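Local coordinates for methyltransferase-like protein 13 (PDB 5WCJ), which methylates elongation factor eEF1A, with this C-terminal methyltransferase domain, bound here to S-adenosyl-L-homocysteine, acting on the factor's N-terminal glycine, at residues 20-32 and 189-202. Residues are numbered along the deposited sequence; the frame is centred on the assembly and turned at random.
Sequences CEHHKAMIAGLAL and RRIEGEVNEILFCQ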
ATOM      1  N   CYS A  20       2.574 -13.686   2.836  1.00 55.76           N
ATOM      2  CA  CYS A  20       1.704 -13.924   4.002  1.00 50.74           C
ATOM      3  C   CYS A  20       0.266 -13.499   3.690  1.00 45.86           C
ATOM      4  O   CYS A  20       0.004 -12.775   2.703  1.00 38.90           O
ATOM      5  CB  CYS A  20       2.208 -13.195   5.251  1.00 50.97           C
ATOM      6  SG  CYS A  20       1.844 -11.427   5.351  1.00 52.51           S
ATOM      7  N   GLU A  21      -0.656 -13.946   4.534  1.00 42.54           N
ATOM      8  CA  GLU A  21      -2.077 -13.782   4.244  1.00 44.55           C
ATOM      9  C   GLU A  21      -2.524 -12.326   4.229  1.00 35.78           C
ATOM     10  O   GLU A  21      -3.303 -11.963   3.363  1.00 33.22           O
ATOM     11  CB  GLU A  21      -2.956 -14.618   5.193  1.00 49.57           C
ATOM     12  CG  GLU A  21      -2.981 -16.098   4.856  1.00 55.18           C
ATOM     13  CD  GLU A  21      -3.566 -16.387   3.474  1.00 61.62           C
ATOM     14  OE1 GLU A  21      -4.756 -16.083   3.236  1.00 66.26           O
ATOM     15  OE2 GLU A  21      -2.832 -16.927   2.621  1.00 67.85           O
ATOM     16  N   HIS A  22      -2.026 -11.485   5.140  1.00 33.49           N
ATOM     17  CA  HIS A  22      -2.469 -10.087   5.111  1.00 32.71           C
ATOM     18  C   HIS A  22      -1.857  -9.350   3.924  1.00 28.34           C
ATOM     19  O   HIS A  22      -2.509  -8.484   3.345  1.00 26.06           O
ATOM     20  CB  HIS A  22      -2.345  -9.368   6.457  1.00 34.89           C
ATOM     21  CG  HIS A  22      -1.000  -8.773   6.745  1.00 36.57           C
ATOM     22  ND1 HIS A  22      -0.022  -9.451   7.438  1.00 42.60           N
ATOM     23  CD2 HIS A  22      -0.508  -7.532   6.515  1.00 40.35           C
ATOM     24  CE1 HIS A  22       1.037  -8.670   7.575  1.00 44.50           C
ATOM     25  NE2 HIS A  22       0.767  -7.498   7.028  1.00 41.87           N
ATOM     26  N   HIS A  23      -0.654  -9.740   3.507  1.00 30.14           N
ATOM     27  CA  HIS A  23      -0.084  -9.157   2.272  1.00 29.09           C
ATOM     28  C   HIS A  23      -0.862  -9.494   1.022  1.00 28.72           C
ATOM     29  O   HIS A  23      -1.119  -8.609   0.198  1.00 27.38           O
ATOM     30  CB  HIS A  23       1.398  -9.495   2.126  1.00 30.65           C
ATOM     31  CG  HIS A  23       2.269  -8.731   3.066  1.00 30.82           C
ATOM     32  ND1 HIS A  23       3.551  -9.127   3.375  1.00 33.69           N
ATOM     33  CD2 HIS A  23       2.043  -7.592   3.772  1.00 33.53           C
ATOM     34  CE1 HIS A  23       4.083  -8.260   4.222  1.00 36.98           C
ATOM     35  NE2 HIS A  23       3.186  -7.324   4.489  1.00 32.41           N
ATOM     36  N   LYS A  24      -1.256 -10.761   0.867  1.00 29.43           N
ATOM     37  CA  LYS A  24      -2.127 -11.158  -0.250  1.00 32.61           C
ATOM     38  C   LYS A  24      -3.419 -10.346  -0.299  1.00 29.62           C
ATOM     39  O   LYS A  24      -3.849  -9.908  -1.365  1.00 27.30           O
ATOM     40  CB  LYS A  24      -2.488 -12.640  -0.143  1.00 39.21           C
ATOM     41  CG  LYS A  24      -1.328 -13.596  -0.362  1.00 45.79           C
ATOM     42  CD  LYS A  24      -1.769 -15.018  -0.052  1.00 50.35           C
ATOM     43  CE  LYS A  24      -0.691 -16.034  -0.395  1.00 54.86           C
ATOM     44  NZ  LYS A  24      -0.819 -17.249   0.460  1.00 58.22           N
ATOM     45  N   ALA A  25      -4.032 -10.138   0.857  1.00 26.73           N
ATOM     46  CA  ALA A  25      -5.232  -9.284   0.956  1.00 27.84           C
ATOM     47  C   ALA A  25      -4.987  -7.821   0.571  1.00 26.53           C
ATOM     48  O   ALA A  25      -5.833  -7.207  -0.085  1.00 27.55           O
ATOM     49  CB  ALA A  25      -5.802  -9.365   2.356  1.00 28.24           C
ATOM     50  N   MET A  26      -3.833  -7.258   0.963  1.00 24.01           N
ATOM     51  CA  MET A  26      -3.522  -5.863   0.584  1.00 23.45           C
ATOM     52  C   MET A  26      -3.327  -5.716  -0.933  1.00 23.90           C
ATOM     53  O   MET A  26      -3.894  -4.819  -1.541  1.00 26.08           O
ATOM     54  CB  MET A  26      -2.318  -5.318   1.348  1.00 23.55           C
ATOM     55  CG  MET A  26      -2.587  -5.206   2.842  1.00 24.80           C
ATOM     56  SD  MET A  26      -1.115  -4.800   3.773  1.00 27.47           S
ATOM     57  CE  MET A  26      -1.101  -3.043   3.555  1.00 27.81           C
ATOM     58  N   ILE A  27      -2.577  -6.641  -1.520  1.00 25.39           N
ATOM     59  CA  ILE A  27      -2.342  -6.686  -2.966  1.00 27.86           C
ATOM     60  C   ILE A  27      -3.680  -6.817  -3.715  1.00 27.31           C
ATOM     61  O   ILE A  27      -3.887  -6.180  -4.745  1.00 28.79           O
ATOM     62  CB  ILE A  27      -1.342  -7.827  -3.319  1.00 30.13           C
ATOM     63  CG1 ILE A  27       0.063  -7.489  -2.794  1.00 31.77           C
ATOM     64  CG2 ILE A  27      -1.277  -8.038  -4.819  1.00 31.89           C
ATOM     65  CD1 ILE A  27       0.948  -8.696  -2.548  1.00 32.75           C
ATOM     66  N   ALA A  28      -4.618  -7.570  -3.155  1.00 27.31           N
ATOM     67  CA  ALA A  28      -5.958  -7.727  -3.742  1.00 29.74           C
ATOM     68  C   ALA A  28      -6.679  -6.405  -3.956  1.00 27.60           C
ATOM     69  O   ALA A  28      -7.491  -6.284  -4.873  1.00 27.89           O
ATOM     70  CB  ALA A  28      -6.803  -8.684  -2.905  1.00 30.89           C
ATOM     71  N   GLY A  29      -6.365  -5.389  -3.136  1.00 25.63           N
ATOM     72  CA  GLY A  29      -6.936  -4.078  -3.287  1.00 25.28           C
ATOM     73  C   GLY A  29      -6.666  -3.348  -4.577  1.00 25.96           C
ATOM     74  O   GLY A  29      -7.409  -2.413  -4.933  1.00 26.28           O
ATOM     75  N   LEU A  30      -5.597  -3.747  -5.266  1.00 26.03           N
ATOM     76  CA  LEU A  30      -5.321  -3.207  -6.595  1.00 30.43           C
ATOM     77  C   LEU A  30      -6.485  -3.462  -7.578  1.00 31.95           C
ATOM     78  O   LEU A  30      -6.682  -2.691  -8.541  1.00 30.59           O
ATOM     79  CB  LEU A  30      -4.028  -3.791  -7.149  1.00 31.23           C
ATOM     80  CG  LEU A  30      -2.735  -3.542  -6.380  1.00 37.46           C
ATOM     81  CD1 LEU A  30      -1.554  -4.249  -7.038  1.00 39.58           C
ATOM     82  CD2 LEU A  30      -2.472  -2.060  -6.276  1.00 38.72           C
ATOM     83  N   ALA A  31      -7.279  -4.504  -7.323  1.00 32.34           N
ATOM     84  CA  ALA A  31      -8.483  -4.749  -8.139  1.00 35.16           C
ATOM     85  C   ALA A  31      -9.512  -3.600  -8.135  1.00 36.09           C
ATOM     86  O   ALA A  31     -10.278  -3.467  -9.087  1.00 36.14           O
ATOM     87  CB  ALA A  31      -9.132  -6.053  -7.733  1.00 36.15           C
ATOM     88  N   LEU A  32      -9.499  -2.727  -7.118  1.00 31.58           N
ATOM     89  CA  LEU A  32     -10.389  -1.561  -7.105  1.00 30.68           C
ATOM     90  C   LEU A  32      -9.970  -0.406  -8.023  1.00 32.82           C
ATOM     91  O   LEU A  32     -10.687   0.597  -8.093  1.00 33.88           O
ATOM     92  CB  LEU A  32     -10.567  -1.022  -5.675  1.00 30.85           C
ATOM     93  CG  LEU A  32     -11.071  -2.045  -4.652  1.00 30.28           C
ATOM     94  CD1 LEU A  32     -11.094  -1.438  -3.264  1.00 30.76           C
ATOM     95  CD2 LEU A  32     -12.452  -2.538  -5.037  1.00 30.93           C
ATOM     96  N   ARG A 189     -11.762  -6.347   4.660  1.00 25.76           N
ATOM     97  CA  ARG A 189     -11.471  -7.769   4.587  1.00 27.26           C
ATOM     98  C   ARG A 189     -10.893  -8.243   5.903  1.00 28.94           C
ATOM     99  O   ARG A 189      -9.841  -7.755   6.300  1.00 28.03           O
ATOM    100  CB  ARG A 189     -10.512  -8.075   3.446  1.00 27.89           C
ATOM    101  CG  ARG A 189     -10.324  -9.581   3.231  1.00 30.30           C
ATOM    102  CD  ARG A 189      -9.585  -9.978   1.999  1.00 32.04           C
ATOM    103  NE  ARG A 189     -10.089  -9.273   0.837  1.00 33.31           N
ATOM    104  CZ  ARG A 189      -9.739  -9.523  -0.411  1.00 35.42           C
ATOM    105  NH1 ARG A 189      -8.873 -10.482  -0.698  1.00 37.54           N
ATOM    106  NH2 ARG A 189     -10.271  -8.780  -1.376  1.00 36.25           N
ATOM    107  N   ARG A 190     -11.569  -9.187   6.572  1.00 28.10           N
ATOM    108  CA  ARG A 190     -10.996  -9.874   7.750  1.00 32.75           C
ATOM    109  C   ARG A 190     -10.080 -10.984   7.228  1.00 34.92           C
ATOM    110  O   ARG A 190     -10.373 -11.589   6.207  1.00 39.19           O
ATOM    111  CB  ARG A 190     -12.069 -10.454   8.678  1.00 36.82           C
ATOM    112  CG  ARG A 190     -13.219  -9.530   9.057  1.00 38.49           C
ATOM    113  CD  ARG A 190     -12.796  -8.224   9.701  1.00 44.62           C
ATOM    114  NE  ARG A 190     -12.854  -8.268  11.164  1.00 53.25           N
ATOM    115  CZ  ARG A 190     -11.900  -8.706  11.988  1.00 55.66           C
ATOM    116  NH1 ARG A 190     -10.739  -9.174  11.531  1.00 57.59           N
ATOM    117  NH2 ARG A 190     -12.116  -8.669  13.302  1.00 56.37           N
ATOM    118  N   ILE A 191      -8.956 -11.225   7.886  1.00 36.12           N
ATOM    119  CA  ILE A 191      -7.974 -12.197   7.403  1.00 37.23           C
ATOM    120  C   ILE A 191      -8.134 -13.502   8.182  1.00 40.67           C
ATOM    121  O   ILE A 191      -8.200 -13.502   9.414  1.00 37.03           O
ATOM    122  CB  ILE A 191      -6.532 -11.657   7.506  1.00 40.73           C
ATOM    123  CG1 ILE A 191      -6.390 -10.286   6.819  1.00 39.60           C
ATOM    124  CG2 ILE A 191      -5.529 -12.643   6.916  1.00 40.85           C
ATOM    125  CD1 ILE A 191      -6.926 -10.235   5.406  1.00 41.69           C
ATOM    126  N   GLU A 192      -8.183 -14.616   7.455  1.00 42.88           N
ATOM    127  CA  GLU A 192      -8.363 -15.939   8.065  1.00 42.23           C
ATOM    128  C   GLU A 192      -7.219 -16.233   9.011  1.00 39.14           C
ATOM    129  O   GLU A 192      -6.060 -16.051   8.650  1.00 41.42           O
ATOM    130  CB  GLU A 192      -8.418 -17.034   6.977  1.00 45.78           C
ATOM    131  N   GLY A 193      -7.546 -16.646  10.229  1.00 40.37           N
ATOM    132  CA  GLY A 193      -6.551 -17.094  11.191  1.00 42.08           C
ATOM    133  C   GLY A 193      -5.781 -15.987  11.884  1.00 42.61           C
ATOM    134  O   GLY A 193      -4.751 -16.255  12.501  1.00 43.48           O
ATOM    135  N   GLU A 194      -6.247 -14.739  11.778  1.00 42.32           N
ATOM    136  CA  GLU A 194      -5.574 -13.629  12.466  1.00 39.66           C
ATOM    137  C   GLU A 194      -6.517 -12.481  12.739  1.00 35.72           C
ATOM    138  O   GLU A 194      -7.598 -12.399  12.165  1.00 35.75           O
ATOM    139  CB  GLU A 194      -4.313 -13.186  11.723  1.00 45.38           C
ATOM    140  CG  GLU A 194      -4.513 -12.707  10.306  1.00 49.72           C
ATOM    141  CD  GLU A 194      -3.185 -12.457   9.590  1.00 56.62           C
ATOM    142  OE1 GLU A 194      -2.849 -11.282   9.336  1.00 50.88           O
ATOM    143  OE2 GLU A 194      -2.468 -13.441   9.284  1.00 65.81           O
ATOM    144  N   VAL A 195      -6.121 -11.617  13.671  1.00 33.59           N
ATOM    145  CA  VAL A 195      -6.968 -10.499  14.102  1.00 31.58           C
ATOM    146  C   VAL A 195      -6.997  -9.307  13.094  1.00 29.69           C
ATOM    147  O   VAL A 195      -7.928  -8.516  13.086  1.00 28.94           O
ATOM    148  CB  VAL A 195      -6.532 -10.022  15.519  1.00 35.14           C
ATOM    149  CG1 VAL A 195      -5.175  -9.338  15.498  1.00 36.72           C
ATOM    150  CG2 VAL A 195      -7.599  -9.146  16.154  1.00 37.85           C
ATOM    151  N   ASN A 196      -5.964  -9.210  12.274  1.00 29.02           N
ATOM    152  CA  ASN A 196      -5.784  -8.124  11.281  1.00 29.09           C
ATOM    153  C   ASN A 196      -6.979  -7.988  10.384  1.00 27.63           C
ATOM    154  O   ASN A 196      -7.569  -9.002   9.966  1.00 28.04           O
ATOM    155  CB  ASN A 196      -4.579  -8.421  10.369  1.00 30.65           C
ATOM    156  CG  ASN A 196      -3.302  -8.595  11.134  1.00 35.17           C
ATOM    157  OD1 ASN A 196      -3.215  -9.469  12.008  1.00 37.96           O
ATOM    158  ND2 ASN A 196      -2.307  -7.755  10.849  1.00 32.40           N
ATOM    159  N   GLU A 197      -7.354  -6.762  10.080  1.00 25.71           N
ATOM    160  CA  GLU A 197      -8.231  -6.553   8.962  1.00 28.76           C
ATOM    161  C   GLU A 197      -7.663  -5.519   8.000  1.00 27.54           C
ATOM    162  O   GLU A 197      -6.912  -4.627   8.398  1.00 25.65           O
ATOM    163  CB  GLU A 197      -9.624  -6.206   9.413  1.00 32.83           C
ATOM    164  CG  GLU A 197      -9.814  -4.872  10.043  1.00 34.80           C
ATOM    165  CD  GLU A 197     -11.199  -4.768  10.674  1.00 41.18           C
ATOM    166  OE1 GLU A 197     -11.547  -5.631  11.535  1.00 45.09           O
ATOM    167  OE2 GLU A 197     -11.924  -3.821  10.310  1.00 41.85           O
ATOM    168  N   ILE A 198      -8.017  -5.662   6.733  1.00 23.73           N
ATOM    169  CA  ILE A 198      -7.520  -4.772   5.704  1.00 24.63           C
ATOM    170  C   ILE A 198      -8.665  -3.861   5.326  1.00 24.33           C
ATOM    171  O   ILE A 198      -9.776  -4.326   5.037  1.00 24.72           O
ATOM    172  CB  ILE A 198      -6.964  -5.514   4.457  1.00 25.23           C
ATOM    173  CG1 ILE A 198      -5.877  -6.525   4.845  1.00 26.66           C
ATOM    174  CG2 ILE A 198      -6.481  -4.494   3.434  1.00 25.54           C
ATOM    175  CD1 ILE A 198      -4.754  -5.971   5.711  1.00 29.01           C
ATOM    176  N   LEU A 199      -8.409  -2.551   5.376  1.00 21.56           N
ATOM    177  CA  LEU A 199      -9.350  -1.575   4.947  1.00 23.68           C
ATOM    178  C   LEU A 199      -8.918  -1.035   3.595  1.00 24.05           C
ATOM    179  O   LEU A 199      -7.761  -0.702   3.387  1.00 24.95           O
ATOM    180  CB  LEU A 199      -9.433  -0.419   5.928  1.00 25.59           C
ATOM    181  CG  LEU A 199      -9.563  -0.802   7.408  1.00 31.12           C
ATOM    182  CD1 LEU A 199      -9.681   0.468   8.239  1.00 35.27           C
ATOM    183  CD2 LEU A 199     -10.734  -1.691   7.654  1.00 30.34           C
ATOM    184  N   PHE A 200      -9.871  -0.917   2.700  1.00 22.05           N
ATOM    185  CA  PHE A 200      -9.633  -0.383   1.355  1.00 23.30           C
ATOM    186  C   PHE A 200     -10.495   0.862   1.241  1.00 23.30           C
ATOM    187  O   PHE A 200     -11.751   0.794   1.319  1.00 25.52           O
ATOM    188  CB  PHE A 200     -10.060  -1.380   0.289  1.00 23.43           C
ATOM    189  CG  PHE A 200      -9.509  -2.756   0.467  1.00 24.88           C
ATOM    190  CD1 PHE A 200      -8.278  -3.104  -0.086  1.00 24.88           C
ATOM    191  CD2 PHE A 200     -10.238  -3.737   1.160  1.00 25.79           C
ATOM    192  CE1 PHE A 200      -7.775  -4.380   0.071  1.00 25.24           C
ATOM    193  CE2 PHE A 200      -9.736  -5.012   1.316  1.00 25.54           C
ATOM    194  CZ  PHE A 200      -8.511  -5.342   0.750  1.00 26.34           C
ATOM    195  N   CYS A 201      -9.860   2.012   1.097  1.00 24.06           N
ATOM    196  CA  CYS A 201     -10.540   3.292   1.227  1.00 23.95           C
ATOM    197  C   CYS A 201     -10.440   4.078  -0.067  1.00 25.01           C
ATOM    198  O   CYS A 201      -9.350   4.273  -0.639  1.00 24.39           O
ATOM    199  CB  CYS A 201      -9.934   4.132   2.367  1.00 24.14           C
ATOM    200  SG  CYS A 201      -9.728   3.193   3.902  1.00 30.71           S
ATOM    201  N   GLN A 202     -11.582   4.551  -0.523  1.00 25.24           N
ATOM    202  CA  GLN A 202     -11.632   5.352  -1.748  1.00 28.14           C
ATOM    203  C   GLN A 202     -12.494   6.601  -1.556  1.00 29.89           C
ATOM    204  O   GLN A 202     -13.210   6.754  -0.537  1.00 28.83           O
ATOM    205  CB  GLN A 202     -12.153   4.491  -2.879  1.00 29.37           C
ATOM    206  CG  GLN A 202     -11.194   3.387  -3.259  1.00 30.17           C
ATOM    207  CD  GLN A 202     -11.554   2.744  -4.565  1.00 31.26           C
ATOM    208  OE1 GLN A 202     -12.520   2.003  -4.634  1.00 32.23           O
ATOM    209  NE2 GLN A 202     -10.797   3.043  -5.617  1.00 32.56           N
TER
HETATM  210  O   HOH W   1     -10.889   3.191  -8.880  1.00 41.09           O
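Phe200 packs its ring against Ala25 and Gly29, its edge toward the carbonyl of Ala25, with CZ 3.4 Å from Ala25 O. Its CE1 lies 3.5 Å from Gly29 CA, where any side chain would run into the ring, and Ile198 CG2 sits over one ring face. One turn before Gly29, Ala25 CB meets Ile191 CD1 at a tight 3.4 Å and also touches Ile198 CG1, a close approach consistent with the small residue here. With CG1 beside its backbone N (chi1 -55°), Ile198 brings CD1 to within 3.7 Å of Met26 CG, the two side chains crossing at about a right angle. Cutting Ile198 back to an alanine is likely to leave a gap beneath Ala25 CB and Met26 CG and to take away the CG2 contact on one face of the Phe200 ring. Arg189 lays its guanidinium alongside Ala28, NH1 3.5 Å from Ala28 CB. At the far end, Gln202 NE2 gives Leu32 O a weak 3.5 Å bond; its stronger partner is Gly158 O. The helix thus packs nearly parallel (12°) to strand 197-202 on one side of the Rossmann-like sheet. His22 is hydrogen-bonded to Asp124, and Asn196 ND2, bonded to Asn163, lies over one face of the His22 ring. Apolar packing fills the middle, polar groups sit at both ends, and the His22 end lies near the bound S-adenosyl-L-homocysteine.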